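Local coordinates for putative peptidyl-arginine deiminase (Chlorobium tepidum, PDB 1XKN), which is a putative deiminase that probably hydrolyses the guanidinium group of agmatine or of arginine residues in peptides, at residues 172-177 and 215-220; 297-302 and 335-340. One frame throughout, in Å; residues are numbered along the deposited sequence.

Contact 1. Residues 172-177 and 215-220; sequences TACLLN and DGHVDD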
loop_
_atom_site.group_PDB
_atom_site.type_symbol
_atom_site.label_atom_id
_atom_site.label_comp_id
_atom_site.label_asym_id
_atom_site.label_seq_id
_atom_site.Cartn_x
_atom_site.Cartn_y
_atom_site.Cartn_z
ATOM N N THR A 172 3.183 4.174 15.859
ATOM C CA THR A 172 2.876 3.598 17.156
ATOM C C THR A 172 1.363 3.425 17.240
ATOM O O THR A 172 0.867 2.435 17.774
ATOM C CB THR A 172 3.362 4.525 18.284
ATOM O OG1 THR A 172 4.794 4.573 18.268
ATOM C CG2 THR A 172 2.890 4.022 19.640
ATOM N N ALA A 173 0.635 4.388 16.685
ATOM C CA ALA A 173 -0.819 4.348 16.702
ATOM C C ALA A 173 -1.379 3.040 16.157
ATOM O O ALA A 173 -2.360 2.514 16.681
ATOM C CB ALA A 173 -1.384 5.524 15.910
ATOM N N CYS A 174 -0.763 2.505 15.109
ATOM C CA CYS A 174 -1.260 1.268 14.526
ATOM C C CYS A 174 -0.603 0.004 15.070
ATOM O O CYS A 174 -1.274 -0.837 15.667
ATOM C CB CYS A 174 -1.113 1.312 13.002
ATOM S SG CYS A 174 -1.757 -0.146 12.148
ATOM N N LEU A 175 0.707 -0.128 14.874
ATOM C CA LEU A 175 1.408 -1.322 15.325
ATOM C C LEU A 175 1.432 -1.567 16.828
ATOM O O LEU A 175 1.765 -2.667 17.264
ATOM C CB LEU A 175 2.835 -1.358 14.760
ATOM C CG LEU A 175 2.987 -2.266 13.533
ATOM C CD1 LEU A 175 2.090 -1.767 12.407
ATOM C CD2 LEU A 175 4.437 -2.306 13.077
ATOM N N LEU A 176 1.091 -0.565 17.629
ATOM C CA LEU A 176 1.062 -0.788 19.066
ATOM C C LEU A 176 -0.371 -0.763 19.593
ATOM O O LEU A 176 -0.593 -0.810 20.801
ATOM C CB LEU A 176 1.934 0.232 19.814
ATOM C CG LEU A 176 3.450 0.053 19.623
ATOM C CD1 LEU A 176 4.201 0.957 20.592
ATOM C CD2 LEU A 176 3.835 -1.405 19.874
ATOM N N ASN A 177 -1.347 -0.703 18.690
ATOM C CA ASN A 177 -2.740 -0.708 19.125
ATOM C C ASN A 177 -3.069 -2.123 19.596
ATOM O O ASN A 177 -2.821 -3.099 18.886
ATOM C CB ASN A 177 -3.688 -0.316 17.982
ATOM C CG ASN A 177 -5.117 -0.102 18.462
ATOM O OD1 ASN A 177 -5.676 -0.936 19.170
ATOM N ND2 ASN A 177 -5.713 1.017 18.071
ATOM N N ASP A 215 -6.536 3.057 12.285
ATOM C CA ASP A 215 -5.852 3.400 13.529
ATOM C C ASP A 215 -4.453 3.957 13.288
ATOM O O ASP A 215 -3.506 3.638 14.014
ATOM C CB ASP A 215 -5.774 2.190 14.459
ATOM C CG ASP A 215 -7.142 1.672 14.843
ATOM O OD1 ASP A 215 -7.944 2.460 15.392
ATOM O OD2 ASP A 215 -7.417 0.481 14.593
ATOM N N GLY A 216 -4.324 4.774 12.246
ATOM C CA GLY A 216 -3.052 5.415 11.957
ATOM C C GLY A 216 -2.089 4.814 10.949
ATOM O O GLY A 216 -0.881 4.876 11.159
ATOM N N HIS A 217 -2.586 4.253 9.851
ATOM C CA HIS A 217 -1.677 3.688 8.854
ATOM C C HIS A 217 -0.668 4.718 8.379
ATOM O O HIS A 217 -1.021 5.853 8.056
ATOM C CB HIS A 217 -2.441 3.164 7.644
ATOM C CG HIS A 217 -2.780 1.712 7.735
ATOM N ND1 HIS A 217 -3.372 1.022 6.701
ATOM C CD2 HIS A 217 -2.613 0.818 8.739
ATOM C CE1 HIS A 217 -3.556 -0.236 7.063
ATOM N NE2 HIS A 217 -3.103 -0.385 8.295
ATOM N N VAL A 218 0.590 4.304 8.314
ATOM C CA VAL A 218 1.653 5.190 7.885
ATOM C C VAL A 218 1.461 5.589 6.425
ATOM O O VAL A 218 1.798 6.709 6.039
ATOM C CB VAL A 218 3.040 4.515 8.065
ATOM C CG1 VAL A 218 3.229 3.389 7.056
ATOM C CG2 VAL A 218 4.144 5.552 7.944
ATOM N N ASP A 219 0.884 4.699 5.618
ATOM C CA ASP A 219 0.710 5.013 4.201
ATOM C C ASP A 219 -0.330 6.094 3.889
ATOM O O ASP A 219 -0.680 6.314 2.730
ATOM C CB ASP A 219 0.464 3.733 3.376
ATOM C CG ASP A 219 -0.965 3.223 3.440
ATOM O OD1 ASP A 219 -1.739 3.665 4.309
ATOM O OD2 ASP A 219 -1.314 2.357 2.598
ATOM N N ASP A 220 -0.824 6.775 4.920
ATOM C CA ASP A 220 -1.756 7.880 4.705
ATOM C C ASP A 220 -1.024 9.134 5.170
ATOM O O ASP A 220 -1.602 10.220 5.219
ATOM C CB ASP A 220 -3.043 7.719 5.528
ATOM C CG ASP A 220 -4.077 6.840 4.846
ATOM O OD1 ASP A 220 -4.089 6.785 3.601
ATOM O OD2 ASP A 220 -4.893 6.221 5.561
#
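Ala-173, in the short helix 172-175, turns its methyl toward the backbone of 215-220, and CB comes to 3.4 Å from Asp-215 O. Alongside it passes Gly-216 CA, 4.3 Å from Ala-173 CB. The Gly-216 position is sterically suited to a residue without a side chain: the Ala-173 methyl lies too close to where a beta carbon would sit, and the positive phi adds a clash with the preceding carbonyl. Ala-173 O and Asp-215 O, both acceptors, stand 3.1 Å apart. Cys-174 N is also near Asp-215 O, but the angle is poor; this N-H goes instead to Thr-171 OG1, and the same hydroxyl bonds to Gly-216 O, tying the start of the helix to the loop. With SG anti to the backbone N (chi1 -178°), the Cys-174 thiol reaches the edge of the His-217 imidazole, 3.6 Å from CD2. The sulfur lies almost in the ring plane, 87° off the normal, while ring NE2 is bonded to Glu-156. Past the helix end, Asn-177 ND2 sits 3.6 Å from Asp-215 CG, the two side chains crossing at about a right angle. This is contact without a bond: Asn-177 OD1 accepts from Asn-179 N, and Asp-215 OD2 forms salt bridges with Lys-126 and Arg-180. A short helix directly after strand 167-171 thus backs a loop bearing a Gly-His-Val-Asp sequence, an arrangement consistent with the alpha/beta-propeller fold of guanidino-group-modifying enzymes.

Contact 2. Residues 297-302 and 335-340; sequences LVPTYR and GAIHCV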
loop_
_atom_site.group_PDB
_atom_site.type_symbol
_atom_site.label_atom_id
_atom_site.label_comp_id
_atom_site.label_asym_id
_atom_site.label_seq_id
_atom_site.Cartn_x
_atom_site.Cartn_y
_atom_site.Cartn_z
ATOM N N LEU A 297 0.921 6.652 -9.393
ATOM C CA LEU A 297 -0.494 6.985 -9.371
ATOM C C LEU A 297 -0.846 7.656 -8.056
ATOM O O LEU A 297 -0.714 7.066 -6.987
ATOM C CB LEU A 297 -1.320 5.713 -9.579
ATOM C CG LEU A 297 -0.922 4.927 -10.839
ATOM C CD1 LEU A 297 -1.741 3.651 -10.930
ATOM C CD2 LEU A 297 -1.129 5.787 -12.076
ATOM N N VAL A 298 -1.299 8.899 -8.151
ATOM C CA VAL A 298 -1.635 9.687 -6.977
ATOM C C VAL A 298 -3.127 9.953 -6.859
ATOM O O VAL A 298 -3.776 10.352 -7.826
ATOM C CB VAL A 298 -0.907 11.042 -7.025
ATOM C CG1 VAL A 298 -1.147 11.815 -5.743
ATOM C CG2 VAL A 298 0.573 10.812 -7.259
ATOM N N PRO A 299 -3.699 9.723 -5.668
ATOM C CA PRO A 299 -5.133 9.979 -5.522
ATOM C C PRO A 299 -5.371 11.489 -5.494
ATOM O O PRO A 299 -4.610 12.226 -4.866
ATOM C CB PRO A 299 -5.466 9.311 -4.188
ATOM C CG PRO A 299 -4.199 9.481 -3.401
ATOM C CD PRO A 299 -3.122 9.178 -4.424
ATOM N N THR A 300 -6.402 11.955 -6.193
ATOM C CA THR A 300 -6.711 13.380 -6.199
ATOM C C THR A 300 -8.111 13.611 -5.652
ATOM O O THR A 300 -8.974 12.728 -5.723
ATOM C CB THR A 300 -6.572 14.014 -7.602
ATOM O OG1 THR A 300 -7.403 13.324 -8.539
ATOM C CG2 THR A 300 -5.118 13.959 -8.060
ATOM N N TYR A 301 -8.331 14.801 -5.101
ATOM C CA TYR A 301 -9.606 15.123 -4.477
ATOM C C TYR A 301 -10.259 16.430 -4.899
ATOM O O TYR A 301 -10.736 17.198 -4.061
ATOM C CB TYR A 301 -9.416 15.081 -2.963
ATOM C CG TYR A 301 -9.040 13.694 -2.506
ATOM C CD1 TYR A 301 -10.009 12.706 -2.391
ATOM C CD2 TYR A 301 -7.708 13.343 -2.284
ATOM C CE1 TYR A 301 -9.675 11.403 -2.074
ATOM C CE2 TYR A 301 -7.354 12.031 -1.963
ATOM C CZ TYR A 301 -8.350 11.067 -1.864
ATOM O OH TYR A 301 -8.037 9.764 -1.577
ATOM N N ARG A 302 -10.283 16.664 -6.206
ATOM C CA ARG A 302 -10.905 17.847 -6.783
ATOM C C ARG A 302 -10.618 19.162 -6.060
ATOM O O ARG A 302 -11.540 19.863 -5.640
ATOM C CB ARG A 302 -12.423 17.630 -6.870
ATOM C CG ARG A 302 -12.803 16.376 -7.643
ATOM C CD ARG A 302 -14.298 16.086 -7.608
ATOM N NE ARG A 302 -14.580 14.776 -8.194
ATOM C CZ ARG A 302 -15.767 14.176 -8.174
ATOM N NH1 ARG A 302 -16.808 14.765 -7.598
ATOM N NH2 ARG A 302 -15.909 12.977 -8.724
ATOM N N GLY A 335 -9.941 4.346 2.146
ATOM C CA GLY A 335 -8.625 3.996 1.639
ATOM C C GLY A 335 -8.572 4.438 0.187
ATOM O O GLY A 335 -9.623 4.629 -0.428
ATOM N N ALA A 336 -7.371 4.604 -0.365
ATOM C CA ALA A 336 -7.229 5.034 -1.755
ATOM C C ALA A 336 -6.306 4.139 -2.591
ATOM O O ALA A 336 -6.230 2.932 -2.360
ATOM C CB ALA A 336 -6.751 6.488 -1.802
ATOM N N ILE A 337 -5.600 4.730 -3.555
ATOM C CA ILE A 337 -4.729 3.966 -4.450
ATOM C C ILE A 337 -3.734 3.019 -3.783
ATOM O O ILE A 337 -3.660 1.845 -4.150
ATOM C CB ILE A 337 -3.947 4.898 -5.408
ATOM C CG1 ILE A 337 -4.915 5.857 -6.108
ATOM C CG2 ILE A 337 -3.205 4.067 -6.460
ATOM C CD1 ILE A 337 -6.002 5.170 -6.921
ATOM N N HIS A 338 -2.964 3.504 -2.816
ATOM C CA HIS A 338 -1.995 2.624 -2.167
ATOM C C HIS A 338 -2.684 1.477 -1.439
ATOM O O HIS A 338 -2.192 0.346 -1.430
ATOM C CB HIS A 338 -1.113 3.397 -1.181
ATOM C CG HIS A 338 0.134 2.661 -0.798
ATOM N ND1 HIS A 338 0.358 2.172 0.472
ATOM C CD2 HIS A 338 1.207 2.294 -1.537
ATOM C CE1 HIS A 338 1.516 1.535 0.497
ATOM N NE2 HIS A 338 2.050 1.594 -0.709
ATOM N N CYS A 339 -3.836 1.765 -0.840
ATOM C CA CYS A 339 -4.588 0.762 -0.095
ATOM C C CYS A 339 -5.150 -0.369 -0.948
ATOM O O CYS A 339 -5.299 -1.489 -0.469
ATOM C CB CYS A 339 -5.741 1.425 0.662
ATOM S SG CYS A 339 -5.241 2.562 1.965
ATOM N N VAL A 340 -5.462 -0.090 -2.208
ATOM C CA VAL A 340 -6.043 -1.123 -3.063
ATOM C C VAL A 340 -5.044 -1.848 -3.960
ATOM O O VAL A 340 -5.428 -2.669 -4.794
ATOM C CB VAL A 340 -7.185 -0.542 -3.938
ATOM C CG1 VAL A 340 -8.274 0.019 -3.043
ATOM C CG2 VAL A 340 -6.647 0.539 -4.874
#
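Ile-337, with CG1 anti to the carbonyl carbon and CG2 anti to the backbone N (chi1 -51°), spreads its two branches over neighbouring parts of the strand that holds Leu-297 and Pro-299. CG2 takes the Leu-297 end, 4.0 Å from Leu-297 CB and about equally near its carbonyl oxygen. CG1 goes to the proline, 4.0 Å from Pro-299 CB and 4.1 Å from Pro-299 CD, and the two side chains cross obliquely. For Tyr-301 the first torsion of -63° sets CG beside the backbone N; the ring then extends toward the loop until its hydroxyl OH meets Ala-336 CB at 3.5 Å, tip to methyl. That methyl also touches Pro-299 CB, at 3.9 Å.

Strand 295-300, the middle one of its three-stranded sheet, leads through helix 305-316 to the parallel strand 321-326, a beta-alpha-beta crossover; with strand 290-291 this makes a beta-beta-alpha-beta unit, as in the blades of the alpha/beta-propeller of guanidino-group-modifying enzymes. The loop containing 335-340 follows, carrying a His-Cys pair that probably belongs to the active site, and packs over one side of the strand through Leu-297 and Pro-299, while Val-298 points away and meets Leu-313 of the crossover helix. Ile-337 also rests on Ile-325 of the adjacent strand, and Leu-297 on Leu-43 of helix 36-50. Within the loop, Thr-341 OG1 is shared between Ile-337 O and His-338 O.

Overall arrangement
Contacts 1 and 2 follow one another along the chain, with centres about 18 Å apart, yet their loops 215-220 and 335-340 meet. Asp-219 OD2 lies 2.7 Å from His-338 ND1, a probable hydrogen bond, and packs 4.0 Å from Cys-339 SG; the other ring nitrogen of His-338 bonds to Glu-11. Asn-288 touches side chains from both loops. The case illustrates how separate supports, helix 172-175 and strand 295-300, can bring the polar side chains of two loops together, consistent with the active-site region of this deiminase family. The sodium ion, bound at Asn-117, Trp-118 and Asn-134, is about 14 Å from the His-217 side chain and is not part of contact 1.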